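Long-range contacts in catechol 1,2 dioxygenase (Acinetobacter radioresistens, PDB 2XSU), which probably catalyses the iron(III)-dependent intradiol cleavage of catechol by dioxygen to cis,cis-muconate, an early step of the beta-ketoadipate pathway: residues K133-I138 / P283-T288; F122-D127 / V192-M197; G234-T239 / E298-S303. The protein carries 1 engineered substitution. All coordinates share one frame; numbering follows the deposited sequence.

Contact 1 (K133-I138 / P283-T288)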
ATOM      1  N   LYS A 133      -7.724  36.776 -13.971  1.00 17.06           N
ATOM      2  CA  LYS A 133      -7.608  35.584 -14.823  1.00 17.28           C
ATOM      3  C   LYS A 133      -8.654  34.497 -14.624  1.00 16.50           C
ATOM      4  O   LYS A 133      -8.568  33.423 -15.237  1.00 17.57           O
ATOM      5  CB  LYS A 133      -6.218  34.966 -14.740  1.00 18.89           C
ATOM      6  CG  LYS A 133      -5.831  34.426 -13.377  1.00 20.35           C
ATOM      7  CD  LYS A 133      -4.363  33.987 -13.442  1.00 26.07           C
ATOM      8  CE  LYS A 133      -3.955  33.185 -12.221  1.00 28.11           C
ATOM      9  NZ  LYS A 133      -2.508  32.737 -12.295  1.00 29.80           N
ATOM     10  N   VAL A 134      -9.638  34.774 -13.792  1.00 15.35           N
ATOM     11  CA  VAL A 134     -10.702  33.802 -13.546  1.00 14.76           C
ATOM     12  C   VAL A 134     -11.992  34.547 -13.234  1.00 15.05           C
ATOM     13  O   VAL A 134     -11.958  35.667 -12.672  1.00 15.81           O
ATOM     14  CB  VAL A 134     -10.333  32.792 -12.395  1.00 13.78           C
ATOM     15  CG1 VAL A 134     -10.391  33.464 -11.044  1.00 15.23           C
ATOM     16  CG2 VAL A 134     -11.258  31.596 -12.442  1.00 13.83           C
ATOM     17  N   ASP A 135     -13.121  33.925 -13.592  1.00 15.11           N
ATOM     18  CA  ASP A 135     -14.450  34.485 -13.285  1.00 15.12           C
ATOM     19  C   ASP A 135     -14.716  34.479 -11.779  1.00 14.66           C
ATOM     20  O   ASP A 135     -14.352  33.524 -11.064  1.00 13.69           O
ATOM     21  CB  ASP A 135     -15.582  33.685 -13.949  1.00 16.93           C
ATOM     22  CG  ASP A 135     -15.604  33.808 -15.464  1.00 20.48           C
ATOM     23  OD1 ASP A 135     -15.016  34.756 -16.018  1.00 23.34           O
ATOM     24  OD2 ASP A 135     -16.278  32.965 -16.085  1.00 26.03           O
ATOM     25  N   THR A 136     -15.343  35.555 -11.312  1.00 13.79           N
ATOM     26  CA  THR A 136     -15.912  35.599  -9.971  1.00 14.28           C
ATOM     27  C   THR A 136     -17.171  34.713  -9.917  1.00 12.83           C
ATOM     28  O   THR A 136     -17.952  34.642 -10.875  1.00 12.85           O
ATOM     29  CB  THR A 136     -16.307  37.049  -9.625  1.00 14.32           C
ATOM     30  OG1 THR A 136     -15.122  37.840  -9.534  1.00 17.15           O
ATOM     31  CG2 THR A 136     -17.011  37.111  -8.306  1.00 15.81           C
ATOM     32  N   LEU A 137     -17.328  33.980  -8.810  1.00 12.16           N
ATOM     33  CA  LEU A 137     -18.503  33.135  -8.568  1.00 12.29           C
ATOM     34  C   LEU A 137     -19.086  33.461  -7.205  1.00 13.09           C
ATOM     35  O   LEU A 137     -18.348  33.500  -6.221  1.00 14.02           O
ATOM     36  CB  LEU A 137     -18.098  31.645  -8.580  1.00 11.89           C
ATOM     37  CG  LEU A 137     -19.152  30.644  -8.106  1.00 11.66           C
ATOM     38  CD1 LEU A 137     -20.384  30.617  -9.016  1.00 14.15           C
ATOM     39  CD2 LEU A 137     -18.511  29.247  -8.048  1.00 13.32           C
ATOM     40  N   ILE A 138     -20.397  33.691  -7.160  1.00 12.13           N
ATOM     41  CA  ILE A 138     -21.142  33.714  -5.899  1.00 12.69           C
ATOM     42  C   ILE A 138     -21.945  32.424  -5.790  1.00 11.71           C
ATOM     43  O   ILE A 138     -22.690  32.043  -6.737  1.00 11.69           O
ATOM     44  CB  ILE A 138     -22.098  34.917  -5.832  1.00 12.81           C
ATOM     45  CG1 ILE A 138     -21.266  36.199  -5.689  1.00 15.16           C
ATOM     46  CG2 ILE A 138     -23.119  34.720  -4.683  1.00 13.74           C
ATOM     47  CD1 ILE A 138     -22.047  37.524  -5.778  1.00 19.37           C
ATOM     48  N   PRO A 283     -19.320  41.529 -14.650  1.00 28.64           N
ATOM     49  CA  PRO A 283     -20.185  40.365 -14.581  1.00 26.48           C
ATOM     50  C   PRO A 283     -19.591  39.228 -13.759  1.00 24.43           C
ATOM     51  O   PRO A 283     -18.366  39.073 -13.692  1.00 24.90           O
ATOM     52  CB  PRO A 283     -20.291  39.953 -16.038  1.00 26.81           C
ATOM     53  CG  PRO A 283     -20.384  41.260 -16.739  1.00 28.42           C
ATOM     54  CD  PRO A 283     -19.419  42.174 -15.975  1.00 28.38           C
ATOM     55  N   PHE A 284     -20.471  38.455 -13.137  1.00 21.93           N
ATOM     56  CA  PHE A 284     -20.045  37.292 -12.363  1.00 19.68           C
ATOM     57  C   PHE A 284     -20.964  36.114 -12.646  1.00 18.40           C
ATOM     58  O   PHE A 284     -22.018  36.241 -13.292  1.00 18.40           O
ATOM     59  CB  PHE A 284     -19.997  37.617 -10.843  1.00 18.55           C
ATOM     60  CG  PHE A 284     -21.314  38.074 -10.260  1.00 17.50           C
ATOM     61  CD1 PHE A 284     -22.130  37.187  -9.570  1.00 16.16           C
ATOM     62  CD2 PHE A 284     -21.747  39.401 -10.405  1.00 18.48           C
ATOM     63  CE1 PHE A 284     -23.333  37.561  -9.037  1.00 18.09           C
ATOM     64  CE2 PHE A 284     -22.974  39.807  -9.852  1.00 18.11           C
ATOM     65  CZ  PHE A 284     -23.768  38.888  -9.175  1.00 18.56           C
ATOM     66  N   LYS A 285     -20.557  34.948 -12.149  1.00 16.30           N
ATOM     67  CA  LYS A 285     -21.368  33.756 -12.227  1.00 15.26           C
ATOM     68  C   LYS A 285     -22.035  33.548 -10.901  1.00 14.24           C
ATOM     69  O   LYS A 285     -21.458  33.908  -9.852  1.00 13.21           O
ATOM     70  CB  LYS A 285     -20.490  32.545 -12.558  1.00 15.55           C
ATOM     71  CG  LYS A 285     -19.729  32.674 -13.883  1.00 17.99           C
ATOM     72  CD  LYS A 285     -20.578  32.311 -15.065  1.00 22.56           C
ATOM     73  CE  LYS A 285     -19.685  32.061 -16.260  1.00 24.20           C
ATOM     74  NZ  LYS A 285     -19.128  33.339 -16.800  1.00 27.49           N
ATOM     75  N   HIS A 286     -23.232  32.985 -10.951  1.00 13.27           N
ATOM     76  CA  HIS A 286     -24.014  32.715  -9.750  1.00 13.28           C
ATOM     77  C   HIS A 286     -24.564  31.291  -9.693  1.00 13.56           C
ATOM     78  O   HIS A 286     -25.204  30.815 -10.638  1.00 13.41           O
ATOM     79  CB  HIS A 286     -25.168  33.723  -9.630  1.00 13.70           C
ATOM     80  CG  HIS A 286     -25.939  33.592  -8.360  1.00 14.15           C
ATOM     81  ND1 HIS A 286     -26.918  32.643  -8.177  1.00 16.54           N
ATOM     82  CD2 HIS A 286     -25.871  34.296  -7.200  1.00 15.97           C
ATOM     83  CE1 HIS A 286     -27.426  32.763  -6.960  1.00 18.00           C
ATOM     84  NE2 HIS A 286     -26.821  33.774  -6.356  1.00 16.25           N
ATOM     85  N   ILE A 287     -24.339  30.615  -8.562  1.00 12.33           N
ATOM     86  CA  ILE A 287     -24.879  29.269  -8.344  1.00 12.73           C
ATOM     87  C   ILE A 287     -25.706  29.244  -7.076  1.00 12.66           C
ATOM     88  O   ILE A 287     -25.276  29.770  -6.030  1.00 12.98           O
ATOM     89  CB  ILE A 287     -23.739  28.224  -8.284  1.00 11.65           C
ATOM     90  CG1 ILE A 287     -23.182  28.036  -9.697  1.00 13.62           C
ATOM     91  CG2 ILE A 287     -24.243  26.895  -7.668  1.00 12.49           C
ATOM     92  CD1 ILE A 287     -21.949  27.177  -9.780  1.00 14.18           C
ATOM     93  N   THR A 288     -26.915  28.677  -7.182  1.00 12.43           N
ATOM     94  CA  THR A 288     -27.736  28.360  -6.029  1.00 13.52           C
ATOM     95  C   THR A 288     -27.549  26.894  -5.684  1.00 13.33           C
ATOM     96  O   THR A 288     -27.744  26.010  -6.543  1.00 14.95           O
ATOM     97  CB  THR A 288     -29.255  28.647  -6.294  1.00 13.88           C
ATOM     98  OG1 THR A 288     -29.423  30.036  -6.617  1.00 16.56           O
ATOM     99  CG2 THR A 288     -30.127  28.307  -5.062  1.00 16.44           C
TER
HETATM  100  O   HOH W   1     -16.408  37.448 -13.373  1.00 30.00           O

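Contact 2 (F122-D127 / V192-M197)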
ATOM      1  N   PHE A 122     -21.691  34.760   5.722  1.00 13.21           N
ATOM      2  CA  PHE A 122     -20.966  35.164   4.514  1.00 13.44           C
ATOM      3  C   PHE A 122     -19.470  34.912   4.651  1.00 13.32           C
ATOM      4  O   PHE A 122     -18.895  35.155   5.725  1.00 13.15           O
ATOM      5  CB  PHE A 122     -21.194  36.666   4.234  1.00 13.33           C
ATOM      6  CG  PHE A 122     -20.402  37.192   3.072  1.00 12.59           C
ATOM      7  CD1 PHE A 122     -20.958  37.224   1.789  1.00 13.17           C
ATOM      8  CD2 PHE A 122     -19.093  37.645   3.254  1.00 17.30           C
ATOM      9  CE1 PHE A 122     -20.198  37.686   0.697  1.00 14.84           C
ATOM     10  CE2 PHE A 122     -18.334  38.103   2.186  1.00 17.73           C
ATOM     11  CZ  PHE A 122     -18.881  38.119   0.896  1.00 15.51           C
ATOM     12  N   ALA A 123     -18.821  34.451   3.577  1.00 13.12           N
ATOM     13  CA  ALA A 123     -17.356  34.401   3.546  1.00 12.83           C
ATOM     14  C   ALA A 123     -16.876  34.687   2.152  1.00 13.96           C
ATOM     15  O   ALA A 123     -17.498  34.222   1.180  1.00 14.85           O
ATOM     16  CB  ALA A 123     -16.844  33.043   3.949  1.00 13.52           C
ATOM     17  N   ARG A 124     -15.779  35.419   2.042  1.00 12.98           N
ATOM     18  CA  ARG A 124     -15.052  35.461   0.775  1.00 13.50           C
ATOM     19  C   ARG A 124     -13.970  34.392   0.837  1.00 12.27           C
ATOM     20  O   ARG A 124     -13.165  34.374   1.743  1.00 12.43           O
ATOM     21  CB  ARG A 124     -14.455  36.844   0.462  1.00 14.41           C
ATOM     22  CG  ARG A 124     -13.645  36.793  -0.824  1.00 16.71           C
ATOM     23  CD  ARG A 124     -13.296  38.148  -1.401  1.00 19.91           C
ATOM     24  NE  ARG A 124     -12.529  37.972  -2.622  1.00 16.29           N
ATOM     25  CZ  ARG A 124     -12.071  38.967  -3.377  1.00 19.26           C
ATOM     26  NH1 ARG A 124     -12.309  40.243  -3.035  1.00 20.70           N
ATOM     27  NH2 ARG A 124     -11.351  38.689  -4.449  1.00 17.16           N
ATOM     28  N   MET A 125     -13.989  33.458  -0.128  1.00 12.01           N
ATOM     29  CA  MET A 125     -13.091  32.286  -0.115  1.00 12.43           C
ATOM     30  C   MET A 125     -11.721  32.509  -0.750  1.00 11.69           C
ATOM     31  O   MET A 125     -10.765  31.804  -0.414  1.00 12.48           O
ATOM     32  CB  MET A 125     -13.783  31.134  -0.847  1.00 11.15           C
ATOM     33  CG  MET A 125     -15.111  30.690  -0.206  1.00 10.87           C
ATOM     34  SD  MET A 125     -15.786  29.238  -1.070  1.00 13.33           S
ATOM     35  CE  MET A 125     -14.509  28.036  -0.688  1.00 13.67           C
ATOM     36  N   ASP A 126     -11.610  33.457  -1.692  1.00 12.05           N
ATOM     37  CA  ASP A 126     -10.346  33.641  -2.410  1.00 12.52           C
ATOM     38  C   ASP A 126      -9.574  34.864  -1.928  1.00 13.33           C
ATOM     39  O   ASP A 126     -10.166  35.780  -1.357  1.00 14.68           O
ATOM     40  CB  ASP A 126     -10.589  33.799  -3.919  1.00 12.28           C
ATOM     41  CG  ASP A 126     -11.304  35.101  -4.268  1.00 11.98           C
ATOM     42  OD1 ASP A 126     -12.478  35.271  -3.887  1.00 13.12           O
ATOM     43  OD2 ASP A 126     -10.673  35.946  -4.951  1.00 13.97           O
ATOM     44  N   ASP A 127      -8.272  34.855  -2.196  1.00 15.27           N
ATOM     45  CA  ASP A 127      -7.376  35.942  -1.765  1.00 16.35           C
ATOM     46  C   ASP A 127      -7.260  37.044  -2.836  1.00 16.90           C
ATOM     47  O   ASP A 127      -6.549  38.028  -2.650  1.00 17.75           O
ATOM     48  CB  ASP A 127      -6.001  35.392  -1.346  1.00 17.49           C
ATOM     49  CG  ASP A 127      -5.234  34.722  -2.487  1.00 18.60           C
ATOM     50  OD1 ASP A 127      -5.672  34.761  -3.661  1.00 17.87           O
ATOM     51  OD2 ASP A 127      -4.154  34.129  -2.220  1.00 22.33           O
ATOM     52  N   VAL A 192     -23.666  32.480   2.111  1.00 12.27           N
ATOM     53  CA  VAL A 192     -23.202  33.073   0.864  1.00 12.67           C
ATOM     54  C   VAL A 192     -21.687  32.978   0.838  1.00 12.08           C
ATOM     55  O   VAL A 192     -20.996  33.390   1.784  1.00 12.46           O
ATOM     56  CB  VAL A 192     -23.598  34.587   0.756  1.00 13.06           C
ATOM     57  CG1 VAL A 192     -23.072  35.212  -0.540  1.00 13.28           C
ATOM     58  CG2 VAL A 192     -25.093  34.770   0.889  1.00 15.44           C
ATOM     59  N   ALA A 193     -21.173  32.411  -0.252  1.00 11.13           N
ATOM     60  CA  ALA A 193     -19.764  32.407  -0.513  1.00 11.90           C
ATOM     61  C   ALA A 193     -19.434  33.228  -1.759  1.00 12.45           C
ATOM     62  O   ALA A 193     -19.964  32.988  -2.842  1.00 12.96           O
ATOM     63  CB  ALA A 193     -19.248  30.963  -0.681  1.00 11.94           C
ATOM     64  N   LEU A 194     -18.526  34.176  -1.595  1.00 11.82           N
ATOM     65  CA  LEU A 194     -17.938  34.916  -2.721  1.00 12.36           C
ATOM     66  C   LEU A 194     -16.580  34.298  -3.045  1.00 11.71           C
ATOM     67  O   LEU A 194     -15.665  34.238  -2.214  1.00 12.30           O
ATOM     68  CB  LEU A 194     -17.821  36.427  -2.381  1.00 12.22           C
ATOM     69  CG  LEU A 194     -17.060  37.303  -3.400  1.00 13.84           C
ATOM     70  CD1 LEU A 194     -17.709  37.300  -4.789  1.00 15.27           C
ATOM     71  CD2 LEU A 194     -16.915  38.749  -2.849  1.00 14.22           C
ATOM     72  N   THR A 195     -16.447  33.784  -4.269  1.00 11.29           N
ATOM     73  CA  THR A 195     -15.253  33.010  -4.608  1.00 10.51           C
ATOM     74  C   THR A 195     -14.915  33.143  -6.099  1.00 11.02           C
ATOM     75  O   THR A 195     -15.272  34.161  -6.730  1.00 12.44           O
ATOM     76  CB  THR A 195     -15.444  31.520  -4.144  1.00 11.55           C
ATOM     77  OG1 THR A 195     -14.213  30.816  -4.232  1.00 12.17           O
ATOM     78  CG2 THR A 195     -16.555  30.799  -4.916  1.00 13.95           C
ATOM     79  N   THR A 196     -14.203  32.146  -6.630  1.00 10.34           N
ATOM     80  CA  THR A 196     -13.847  32.098  -8.049  1.00 11.52           C
ATOM     81  C   THR A 196     -14.296  30.771  -8.641  1.00 10.90           C
ATOM     82  O   THR A 196     -14.515  29.801  -7.896  1.00 12.13           O
ATOM     83  CB  THR A 196     -12.350  32.297  -8.288  1.00 10.88           C
ATOM     84  OG1 THR A 196     -11.581  31.382  -7.485  1.00 12.24           O
ATOM     85  CG2 THR A 196     -11.957  33.729  -7.920  1.00 12.61           C
ATOM     86  N   MET A 197     -14.513  30.754  -9.959  1.00 10.80           N
ATOM     87  CA  MET A 197     -14.974  29.528 -10.640  1.00 11.07           C
ATOM     88  C   MET A 197     -13.917  28.430 -10.581  1.00 10.76           C
ATOM     89  O   MET A 197     -12.824  28.644 -11.074  1.00 12.12           O
ATOM     90  CB  MET A 197     -15.262  29.850 -12.114  1.00 11.79           C
ATOM     91  CG  MET A 197     -16.615  30.503 -12.393  1.00 16.75           C
ATOM     92  SD  MET A 197     -18.045  29.471 -12.003  1.00 21.67           S
ATOM     93  CE  MET A 197     -17.314  27.785 -12.080  1.00 15.96           C
TER
HETATM   94  O   HOH W   2     -14.167  36.598  -5.723  1.00 17.21           O

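Contact 3 (G234-T239 / E298-S303)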
ATOM      1  N   GLY A 234     -28.539  17.807  16.019  1.00 20.16           N
ATOM      2  CA  GLY A 234     -29.794  17.118  15.746  1.00 20.21           C
ATOM      3  C   GLY A 234     -29.990  16.569  14.345  1.00 20.42           C
ATOM      4  O   GLY A 234     -31.019  15.941  14.055  1.00 21.18           O
ATOM      5  N   TYR A 235     -29.027  16.840  13.464  1.00 19.88           N
ATOM      6  CA  TYR A 235     -29.091  16.391  12.059  1.00 18.91           C
ATOM      7  C   TYR A 235     -27.920  15.498  11.653  1.00 17.84           C
ATOM      8  O   TYR A 235     -26.822  15.570  12.229  1.00 18.08           O
ATOM      9  CB  TYR A 235     -29.205  17.602  11.110  1.00 18.77           C
ATOM     10  CG  TYR A 235     -30.486  18.373  11.326  1.00 18.84           C
ATOM     11  CD1 TYR A 235     -31.645  18.061  10.603  1.00 20.07           C
ATOM     12  CD2 TYR A 235     -30.549  19.402  12.282  1.00 19.15           C
ATOM     13  CE1 TYR A 235     -32.838  18.759  10.823  1.00 22.38           C
ATOM     14  CE2 TYR A 235     -31.734  20.095  12.504  1.00 22.64           C
ATOM     15  CZ  TYR A 235     -32.868  19.770  11.774  1.00 22.93           C
ATOM     16  OH  TYR A 235     -34.054  20.449  11.986  1.00 27.72           O
ATOM     17  N   ARG A 236     -28.177  14.650  10.649  1.00 17.94           N
ATOM     18  CA  ARG A 236     -27.156  13.765  10.102  1.00 17.32           C
ATOM     19  C   ARG A 236     -26.134  14.585   9.299  1.00 16.25           C
ATOM     20  O   ARG A 236     -26.533  15.342   8.418  1.00 16.58           O
ATOM     21  CB  ARG A 236     -27.806  12.733   9.182  1.00 16.94           C
ATOM     22  CG  ARG A 236     -28.943  11.926   9.821  1.00 17.82           C
ATOM     23  CD  ARG A 236     -29.393  10.817   8.868  1.00 19.58           C
ATOM     24  NE  ARG A 236     -28.498   9.653   8.869  1.00 19.85           N
ATOM     25  CZ  ARG A 236     -28.195   8.939   7.777  1.00 21.07           C
ATOM     26  NH1 ARG A 236     -28.637   9.319   6.585  1.00 24.23           N
ATOM     27  NH2 ARG A 236     -27.415   7.874   7.870  1.00 20.81           N
ATOM     28  N   LYS A 237     -24.851  14.399   9.583  1.00 16.12           N
ATOM     29  CA  LYS A 237     -23.779  15.086   8.820  1.00 16.01           C
ATOM     30  C   LYS A 237     -23.795  14.631   7.362  1.00 15.20           C
ATOM     31  O   LYS A 237     -23.998  13.437   7.058  1.00 16.09           O
ATOM     32  CB  LYS A 237     -22.411  14.810   9.420  1.00 17.31           C
ATOM     33  CG  LYS A 237     -21.297  15.647   8.785  1.00 18.43           C
ATOM     34  CD  LYS A 237     -20.014  15.527   9.584  1.00 23.54           C
ATOM     35  CE  LYS A 237     -18.932  16.493   9.065  1.00 27.35           C
ATOM     36  NZ  LYS A 237     -17.810  16.615  10.056  1.00 27.64           N
ATOM     37  N   LEU A 238     -23.564  15.595   6.477  1.00 13.95           N
ATOM     38  CA  LEU A 238     -23.618  15.357   5.044  1.00 12.18           C
ATOM     39  C   LEU A 238     -22.278  15.637   4.402  1.00 11.84           C
ATOM     40  O   LEU A 238     -21.691  16.688   4.630  1.00 12.40           O
ATOM     41  CB  LEU A 238     -24.682  16.234   4.394  1.00 12.66           C
ATOM     42  CG  LEU A 238     -24.772  16.245   2.850  1.00 12.87           C
ATOM     43  CD1 LEU A 238     -25.177  14.869   2.315  1.00 14.00           C
ATOM     44  CD2 LEU A 238     -25.739  17.297   2.351  1.00 14.44           C
ATOM     45  N   THR A 239     -21.818  14.680   3.588  1.00  9.74           N
ATOM     46  CA  THR A 239     -20.648  14.875   2.725  1.00  9.50           C
ATOM     47  C   THR A 239     -21.173  14.927   1.301  1.00  9.29           C
ATOM     48  O   THR A 239     -21.798  13.978   0.827  1.00  9.95           O
ATOM     49  CB  THR A 239     -19.633  13.719   2.855  1.00  9.39           C
ATOM     50  OG1 THR A 239     -19.164  13.638   4.213  1.00 10.34           O
ATOM     51  CG2 THR A 239     -18.417  13.932   1.881  1.00  8.37           C
ATOM     52  N   GLU A 298     -32.781   7.659  16.307  1.00 30.85           N
ATOM     53  CA  GLU A 298     -32.142   6.551  17.010  1.00 31.94           C
ATOM     54  C   GLU A 298     -31.839   5.371  16.071  1.00 31.25           C
ATOM     55  O   GLU A 298     -30.783   4.748  16.166  1.00 32.04           O
ATOM     56  CB  GLU A 298     -33.012   6.102  18.205  1.00 32.39           C
ATOM     57  CG  GLU A 298     -32.287   5.245  19.251  1.00 37.34           C
ATOM     58  CD  GLU A 298     -31.301   6.044  20.119  1.00 41.90           C
ATOM     59  OE1 GLU A 298     -30.450   6.785  19.565  1.00 44.98           O
ATOM     60  OE2 GLU A 298     -31.374   5.923  21.363  1.00 44.21           O
ATOM     61  N   ALA A 299     -32.761   5.090  15.154  1.00 30.19           N
ATOM     62  CA  ALA A 299     -32.609   4.022  14.161  1.00 30.06           C
ATOM     63  C   ALA A 299     -31.557   4.290  13.055  1.00 29.73           C
ATOM     64  O   ALA A 299     -31.124   3.355  12.358  1.00 30.37           O
ATOM     65  CB  ALA A 299     -33.974   3.724  13.520  1.00 29.48           C
ATOM     66  N   ALA A 300     -31.168   5.552  12.875  1.00 29.01           N
ATOM     67  CA  ALA A 300     -30.327   5.936  11.732  1.00 28.37           C
ATOM     68  C   ALA A 300     -28.884   5.405  11.838  1.00 28.30           C
ATOM     69  O   ALA A 300     -28.251   5.569  12.887  1.00 27.78           O
ATOM     70  CB  ALA A 300     -30.322   7.465  11.562  1.00 28.17           C
ATOM     71  N   PRO A 301     -28.370   4.762  10.760  1.00 28.05           N
ATOM     72  CA  PRO A 301     -26.922   4.523  10.715  1.00 28.16           C
ATOM     73  C   PRO A 301     -26.163   5.848  10.780  1.00 28.41           C
ATOM     74  O   PRO A 301     -26.694   6.900  10.386  1.00 28.06           O
ATOM     75  CB  PRO A 301     -26.702   3.875   9.341  1.00 28.20           C
ATOM     76  CG  PRO A 301     -28.044   3.357   8.923  1.00 28.31           C
ATOM     77  CD  PRO A 301     -29.058   4.251   9.558  1.00 27.89           C
ATOM     78  N   SER A 302     -24.931   5.811  11.283  1.00 28.81           N
ATOM     79  CA  SER A 302     -24.111   7.031  11.314  1.00 29.14           C
ATOM     80  C   SER A 302     -23.836   7.511   9.883  1.00 28.91           C
ATOM     81  O   SER A 302     -23.653   6.685   8.970  1.00 28.90           O
ATOM     82  CB  SER A 302     -22.798   6.786  12.064  1.00 29.79           C
ATOM     83  OG  SER A 302     -22.088   8.009  12.239  1.00 31.36           O
ATOM     84  N   SER A 303     -23.848   8.835   9.680  1.00 28.27           N
ATOM     85  CA  SER A 303     -23.449   9.408   8.383  1.00 27.83           C
ATOM     86  C   SER A 303     -22.094  10.112   8.474  1.00 27.92           C
ATOM     87  O   SER A 303     -21.668  10.797   7.520  1.00 28.23           O
ATOM     88  CB  SER A 303     -24.526  10.348   7.837  1.00 27.99           C
ATOM     89  OG  SER A 303     -24.667  11.484   8.677  1.00 26.67           O
TER
HETATM   90  O   HOH W   3     -27.162   9.308  11.497  1.00 22.90           O
HETATM   91  O   HOH W   4     -20.373  13.114   6.583  1.00 19.69           O

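Contact 1 (K133-I138 / P283-T288)
Ile138 presses its CD1 methyl against the ring of Phe284, with CD1 3.5 Å from Phe284 CE1, while its other branch turns to the imidazole of His286, Ile138 CG2 lying 3.8 Å from His286 CD2. A beta-branched residue suits this place because its two arms serve two ring-bearing neighbours: CG1 stands beside the backbone N and leads to the phenyl group, whereas CG2 is anti to that N (chi1 of -70°). Leu137 points to the other face of the sheet, where its CD1 packs 3.9 Å from CD1 of Ile287 and also brushes Lys285 CB. The Lys285 chain turns at chi2 (-82°), which swings CD off the extended path, and its NZ forms a salt bridge 3.0 Å from Asp135 OD2, approaching from above the carboxylate plane.

Behind the side chains, strands 136-138 and 284-288 pair in parallel. Lys285 gives its N to Thr136 O and takes Ile138 N on its O, so it bonds to the residues before and after its partner Leu137. Ile138 O then accepts Ile287 N at 2.8 Å and also lies over one face of the His286 ring. At the start of the pairing, a water accepts from Thr136 N and donates to Pro283 O.

Farther out, Lys285 NZ has a second acidic partner, Asp268, and His286 NE2 bonds to Glu140. The Ile287 side chain leans on Phe242 and Ile244, about 9 Å from the side chain of the iron ligand His225. The contact therefore divides its chemistry: apolar groups pack on both faces of the strand pair, while a lysine between two carboxylates would be expected to stay protonated, and the glutamate beside His286 would tend to stabilise a positive imidazole.

Contact 2 (F122-D127 / V192-M197)
Phe122, Ala123 and Arg124 run parallel to Val192, Ala193 and Leu194, the strand axes 4.8 Å apart and only 11° from alignment, with Ala123 N bonding to Val192 O, Leu194 N to Ala123 O and Met125 N to Leu194 O. On one face the Phe122 ring spans two residues: CD1 meets Val192 CG1 at 3.7 Å and CZ meets Leu194 CB at 3.8 Å, the aromatic and leucine side chains lying side by side. Next to them Arg124 is extended from CG to NE, its CD 3.9 Å from Leu194 CD2. Its guanidinium grips Asp126 side-on, NE to OD1 and NH2 to OD2, the latter at 2.9 Å; a water linking Asp126 OD1 to Thr195 O ties this pair to the other strand. The opposite face carries Ala123 and Ala193, small enough for Ile183 to pack on both. Met125 SD rests 3.9 Å from Ala193 CB and also meets Thr195 CB, while Thr195 OG1 bonds to His160. Strand 190-196 pairs in parallel here and antiparallel with strand 136-145, part of the mixed beta-sandwich that houses the iron in intradiol dioxygenases.

Contact 3 (G234-T239 / E298-S303)
Lys237 and Ser303 bring the two backbones nearest, their CA atoms 5.7 Å apart, where an irregular C-terminal tail passes the run leading into strand 238-244 of the intradiol dioxygenase beta-sandwich. No backbone-to-backbone hydrogen bond joins the two segments; side chains and water do the work.

Arg236 and Ser303 carry most of it. The arginine chain bends at chi3 (79°), placing NE off the extended path, and NH2 donates to Pro301 O at 2.8 Å in a nearly straight bond (168°). That oxygen lies in the guanidinium plane, although the nitrogen stands above the plane of the proline carbonyl. A water accepts from Arg236 NE and donates to the same oxygen at 2.7 Å, so Pro301 O is held by two donors. Proline lacks an N-H of its own, yet its carbonyl serves well as an acceptor. Ala300 CB comes within 3.9 Å of Arg236 NE, and Ser303 CB sits over one face of the guanidinium, offset toward the rim. Such a broad, flat cation suits the place, since it can donate at its edge while a small side chain sits against its face. Asp94, in helix 82-96, forms a salt bridge with the same NH2, and both Arg236 and Pro301 touch Ile99, so the tail and the helix-end region share one arginine.

Lys237 contributes chiefly its carbonyl; its extended side chain leads away to a cation-pi contact with Phe229. Ser303 is short enough to reach that carbonyl: chi1 (65°) puts OG between its backbone N and carbonyl carbon, and OG donates to Lys237 O at 2.6 Å, in the carbonyl plane and on a lone pair. Ser303 also serves through its backbone: a water donates to Ser303 O at 2.8 Å and bonds to Thr239 OG1.

Followed from the N terminus, the chain passes its N-terminal helices, then lays down 122-127 and 133-138; its return at 192-197 closes contact 2. It next opens contact 3 at 234-239, closes contact 1 at 283-288, and closes contact 3 at 298-303. Contact 1 therefore crosses both others, whereas contacts 2 and 3 follow in series. Contacts 1 and 2 abut in one sheet, since strand 136-145 lies between strands 190-196 and 284-293: Leu137 O and Thr195 N are 2.7 Å apart, probably hydrogen-bonded. Contact 3 lies elsewhere, its centre about 33 Å from that of contact 1, and fastens the C-terminal tail to the same mixed sheet.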